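Long-range contact in uronate dehydrogenase (PDB 3RFX), which oxidises uronic acids such as galacturonate and glucuronate with NAD as the electron acceptor, probably giving the corresponding aldaric acid lactones: residues A[197-210]-A[216-230]. The protein carries 1 engineered substitution. Numbering follows the deposited sequence.
Sequences VLGCPVVWGASAND and NSHLGFLGWKPKDNA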
# COMPACT_ATOMS: atom_id res chain seq x y z
N VAL A 197 3.56 27.40 -5.48
CA VAL A 197 2.60 26.44 -6.02
C VAL A 197 1.90 25.70 -4.88
O VAL A 197 2.55 25.19 -3.96
CB VAL A 197 3.29 25.42 -6.95
CG1 VAL A 197 2.29 24.39 -7.45
CG2 VAL A 197 3.96 26.13 -8.13
N LEU A 198 0.57 25.65 -4.92
CA LEU A 198 -0.21 25.04 -3.84
C LEU A 198 -0.94 23.79 -4.31
O LEU A 198 -0.85 22.74 -3.68
CB LEU A 198 -1.24 26.03 -3.27
CG LEU A 198 -2.11 25.41 -2.17
CD1 LEU A 198 -1.28 25.26 -0.93
CD2 LEU A 198 -3.35 26.26 -1.89
N GLY A 199 -1.67 23.92 -5.42
CA GLY A 199 -2.53 22.85 -5.89
C GLY A 199 -3.88 22.90 -5.18
O GLY A 199 -4.38 23.99 -4.89
N CYS A 200 -4.46 21.74 -4.90
CA CYS A 200 -5.71 21.67 -4.15
C CYS A 200 -5.60 20.63 -3.03
O CYS A 200 -6.36 19.66 -3.00
CB CYS A 200 -6.87 21.31 -5.08
SG CYS A 200 -8.56 21.54 -4.39
N PRO A 201 -4.65 20.82 -2.11
CA PRO A 201 -4.37 19.77 -1.12
C PRO A 201 -5.38 19.71 0.04
O PRO A 201 -5.90 20.73 0.46
CB PRO A 201 -3.01 20.19 -0.57
CG PRO A 201 -3.04 21.69 -0.64
CD PRO A 201 -3.74 21.97 -1.96
N VAL A 202 -5.64 18.50 0.53
CA VAL A 202 -6.29 18.30 1.82
C VAL A 202 -5.27 18.58 2.92
O VAL A 202 -4.15 18.07 2.89
CB VAL A 202 -6.81 16.85 1.98
CG1 VAL A 202 -7.28 16.59 3.41
CG2 VAL A 202 -7.92 16.56 0.97
N VAL A 203 -5.66 19.42 3.88
CA VAL A 203 -4.80 19.74 5.01
C VAL A 203 -5.56 19.38 6.28
O VAL A 203 -6.69 19.81 6.46
CB VAL A 203 -4.50 21.25 5.06
CG1 VAL A 203 -3.61 21.59 6.25
CG2 VAL A 203 -3.88 21.73 3.73
N TRP A 204 -4.94 18.59 7.15
CA TRP A 204 -5.58 18.27 8.42
C TRP A 204 -5.37 19.45 9.36
O TRP A 204 -4.23 19.79 9.68
CB TRP A 204 -5.01 16.99 9.02
CG TRP A 204 -5.31 15.77 8.20
CD1 TRP A 204 -4.44 15.08 7.41
CD2 TRP A 204 -6.57 15.10 8.09
NE1 TRP A 204 -5.08 14.01 6.82
CE2 TRP A 204 -6.39 14.00 7.23
CE3 TRP A 204 -7.84 15.31 8.66
CZ2 TRP A 204 -7.42 13.11 6.91
CZ3 TRP A 204 -8.87 14.43 8.35
CH2 TRP A 204 -8.65 13.34 7.48
N GLY A 205 -6.46 20.06 9.80
CA GLY A 205 -6.35 21.24 10.64
C GLY A 205 -6.24 20.90 12.11
O GLY A 205 -7.24 20.91 12.82
N ALA A 206 -5.02 20.60 12.56
CA ALA A 206 -4.74 20.31 13.96
C ALA A 206 -3.35 20.78 14.32
O ALA A 206 -2.46 20.83 13.47
CB ALA A 206 -4.86 18.81 14.21
N SER A 207 -3.14 21.13 15.59
CA SER A 207 -1.81 21.44 16.07
C SER A 207 -0.95 20.17 16.16
O SER A 207 -1.38 19.11 15.74
CB SER A 207 -1.87 22.21 17.39
OG SER A 207 -2.41 23.51 17.16
N ALA A 208 0.27 20.28 16.69
CA ALA A 208 1.18 19.13 16.75
C ALA A 208 0.90 18.33 18.02
O ALA A 208 1.73 18.25 18.93
CB ALA A 208 2.64 19.58 16.71
N ASN A 209 -0.30 17.75 18.09
CA ASN A 209 -0.75 17.07 19.29
C ASN A 209 -0.18 15.66 19.41
O ASN A 209 -0.24 14.88 18.45
CB ASN A 209 -2.28 17.01 19.30
CG ASN A 209 -2.92 18.38 19.09
OD1 ASN A 209 -2.38 19.39 19.55
ND2 ASN A 209 -4.03 18.42 18.37
N ASP A 210 0.38 15.32 20.57
CA ASP A 210 0.88 13.96 20.79
C ASP A 210 -0.19 12.93 20.44
O ASP A 210 0.11 11.88 19.89
CB ASP A 210 1.31 13.74 22.25
CG ASP A 210 2.63 14.42 22.58
OD1 ASP A 210 3.23 15.06 21.69
OD2 ASP A 210 3.06 14.30 23.75
N ASN A 216 -0.25 14.61 8.12
CA ASN A 216 -0.05 15.68 7.14
C ASN A 216 1.29 15.55 6.41
O ASN A 216 1.77 16.52 5.83
CB ASN A 216 -0.06 17.04 7.85
CG ASN A 216 -1.43 17.69 7.88
OD1 ASN A 216 -2.23 17.53 6.96
ND2 ASN A 216 -1.70 18.44 8.94
N SER A 217 1.91 14.38 6.46
CA SER A 217 3.28 14.27 5.94
C SER A 217 3.38 14.59 4.44
O SER A 217 4.42 15.06 3.98
CB SER A 217 3.88 12.89 6.24
OG SER A 217 3.18 11.88 5.56
N HIS A 218 2.32 14.32 3.69
CA HIS A 218 2.36 14.53 2.24
C HIS A 218 2.31 16.01 1.85
O HIS A 218 2.59 16.39 0.70
CB HIS A 218 1.26 13.73 1.54
CG HIS A 218 1.51 12.25 1.53
ND1 HIS A 218 2.03 11.59 0.44
CD2 HIS A 218 1.35 11.32 2.49
CE1 HIS A 218 2.17 10.31 0.72
NE2 HIS A 218 1.76 10.12 1.96
N LEU A 219 2.00 16.85 2.83
CA LEU A 219 1.97 18.29 2.67
C LEU A 219 3.35 18.89 2.93
O LEU A 219 3.51 20.10 2.99
CB LEU A 219 0.95 18.89 3.66
CG LEU A 219 0.46 20.31 3.44
CD1 LEU A 219 -0.45 20.36 2.21
CD2 LEU A 219 -0.29 20.79 4.68
N GLY A 220 4.35 18.03 3.10
CA GLY A 220 5.69 18.47 3.45
C GLY A 220 6.20 19.62 2.59
O GLY A 220 6.85 20.54 3.09
N PHE A 221 5.90 19.58 1.30
CA PHE A 221 6.39 20.62 0.37
C PHE A 221 6.03 22.05 0.83
O PHE A 221 6.72 23.02 0.49
CB PHE A 221 5.84 20.38 -1.05
CG PHE A 221 4.40 20.78 -1.22
CD1 PHE A 221 4.07 22.05 -1.66
CD2 PHE A 221 3.37 19.89 -0.93
CE1 PHE A 221 2.75 22.43 -1.82
CE2 PHE A 221 2.05 20.26 -1.08
CZ PHE A 221 1.74 21.54 -1.53
N LEU A 222 4.97 22.19 1.62
CA LEU A 222 4.48 23.51 2.02
C LEU A 222 5.36 24.14 3.11
O LEU A 222 5.37 25.37 3.28
CB LEU A 222 3.02 23.41 2.49
CG LEU A 222 2.26 24.72 2.68
CD1 LEU A 222 2.05 25.40 1.33
CD2 LEU A 222 0.91 24.47 3.38
N GLY A 223 6.08 23.31 3.85
CA GLY A 223 7.00 23.77 4.86
C GLY A 223 6.31 24.28 6.13
O GLY A 223 6.91 25.02 6.90
N TRP A 224 5.06 23.88 6.33
CA TRP A 224 4.32 24.27 7.53
C TRP A 224 4.36 23.17 8.58
O TRP A 224 3.90 22.05 8.33
CB TRP A 224 2.86 24.61 7.19
CG TRP A 224 2.00 24.81 8.42
CD1 TRP A 224 2.03 25.88 9.28
CD2 TRP A 224 1.00 23.92 8.92
NE1 TRP A 224 1.10 25.69 10.29
CE2 TRP A 224 0.45 24.50 10.08
CE3 TRP A 224 0.51 22.67 8.50
CZ2 TRP A 224 -0.56 23.89 10.83
CZ3 TRP A 224 -0.50 22.06 9.24
CH2 TRP A 224 -1.02 22.68 10.39
N LYS A 225 4.91 23.49 9.74
CA LYS A 225 4.93 22.59 10.90
C LYS A 225 4.26 23.29 12.08
O LYS A 225 4.78 24.28 12.58
CB LYS A 225 6.37 22.24 11.29
CG LYS A 225 7.17 21.51 10.22
CD LYS A 225 6.82 20.03 10.15
CE LYS A 225 7.70 19.33 9.12
NZ LYS A 225 7.71 17.85 9.27
N PRO A 226 3.11 22.78 12.53
CA PRO A 226 2.48 23.41 13.69
C PRO A 226 3.36 23.30 14.93
O PRO A 226 4.16 22.37 15.03
CB PRO A 226 1.17 22.63 13.87
CG PRO A 226 1.36 21.35 13.12
CD PRO A 226 2.34 21.63 12.01
N LYS A 227 3.23 24.24 15.87
CA LYS A 227 4.13 24.32 17.01
C LYS A 227 3.46 24.03 18.36
O LYS A 227 4.13 23.68 19.32
CB LYS A 227 4.80 25.71 17.07
CG LYS A 227 5.60 26.06 15.82
CD LYS A 227 6.69 25.03 15.56
CE LYS A 227 7.41 25.28 14.24
NZ LYS A 227 8.48 24.27 14.02
N ASP A 228 2.14 24.19 18.43
CA ASP A 228 1.46 23.98 19.71
C ASP A 228 1.11 22.50 19.90
O ASP A 228 1.12 21.74 18.93
CB ASP A 228 0.22 24.86 19.80
CG ASP A 228 0.59 26.34 19.92
OD1 ASP A 228 1.49 26.67 20.72
OD2 ASP A 228 -0.02 27.17 19.21
N ASN A 229 0.83 22.10 21.13
CA ASN A 229 0.63 20.68 21.44
C ASN A 229 -0.41 20.55 22.54
O ASN A 229 -0.18 20.99 23.68
CB ASN A 229 1.96 20.08 21.90
CG ASN A 229 1.91 18.57 22.07
OD1 ASN A 229 0.84 17.95 22.10
ND2 ASN A 229 3.08 17.96 22.17
N ALA A 230 -1.55 19.96 22.20
CA ALA A 230 -2.66 19.85 23.15
C ALA A 230 -2.30 19.00 24.37
O ALA A 230 -2.92 19.11 25.43
CB ALA A 230 -3.88 19.27 22.44
O HOH W 1 -2.39 16.55 4.43
O HOH W 2 -1.17 18.59 12.28
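Asn216 lays its amide along the backbone of Trp204 and pairs with both the N-H and the C=O of that residue's main chain. Its OD1 accepts from Trp204 N at 2.9 Å and its ND2 donates to Trp204 O at 3.0 Å; both bonds lie on lone pairs in the carbonyl planes. Asparagine suits the place because it offers donor and acceptor together, as a neighbouring strand would. Within the chain, strand 202-205 is the last of the parallel Rossmann sheet, hydrogen-bonded on its other side to strand 158-163, so the amide serves its outer edge. A water donates to both Asn216 OD1 and Val202 O, extending the pairing.

Farther along, Ala208 N donates to the backbone O of Asp228 (2.8 Å), and Ala230 N to the side-chain OD1 of Asn209 (2.8 Å). The carboxamide of Asn229 can accept and donate at once: OD1 takes Asp210 N, while ND2 approaches Asp210 OD1 (2.9 Å) from above the carboxylate plane. Ser207 OG and Asp228 OD2 turn instead to Asp184 and Ser181, respectively.

The apolar part centres on Leu219 in the 3-10 turn 217-222. With CG anti to the backbone N (chi1 -164°), its branched end sends CD2 to both methyls of Val203 at 3.8 Å and CD1 to Pro201 CB at 3.8 Å. Separately, the Phe221 ring rests its C-H edge against Val197 O.

One side-chain amide thus stands in for a neighbouring strand at Trp204; beyond it, a backbone bond and two further asparagines tie the returning loop to 206-210.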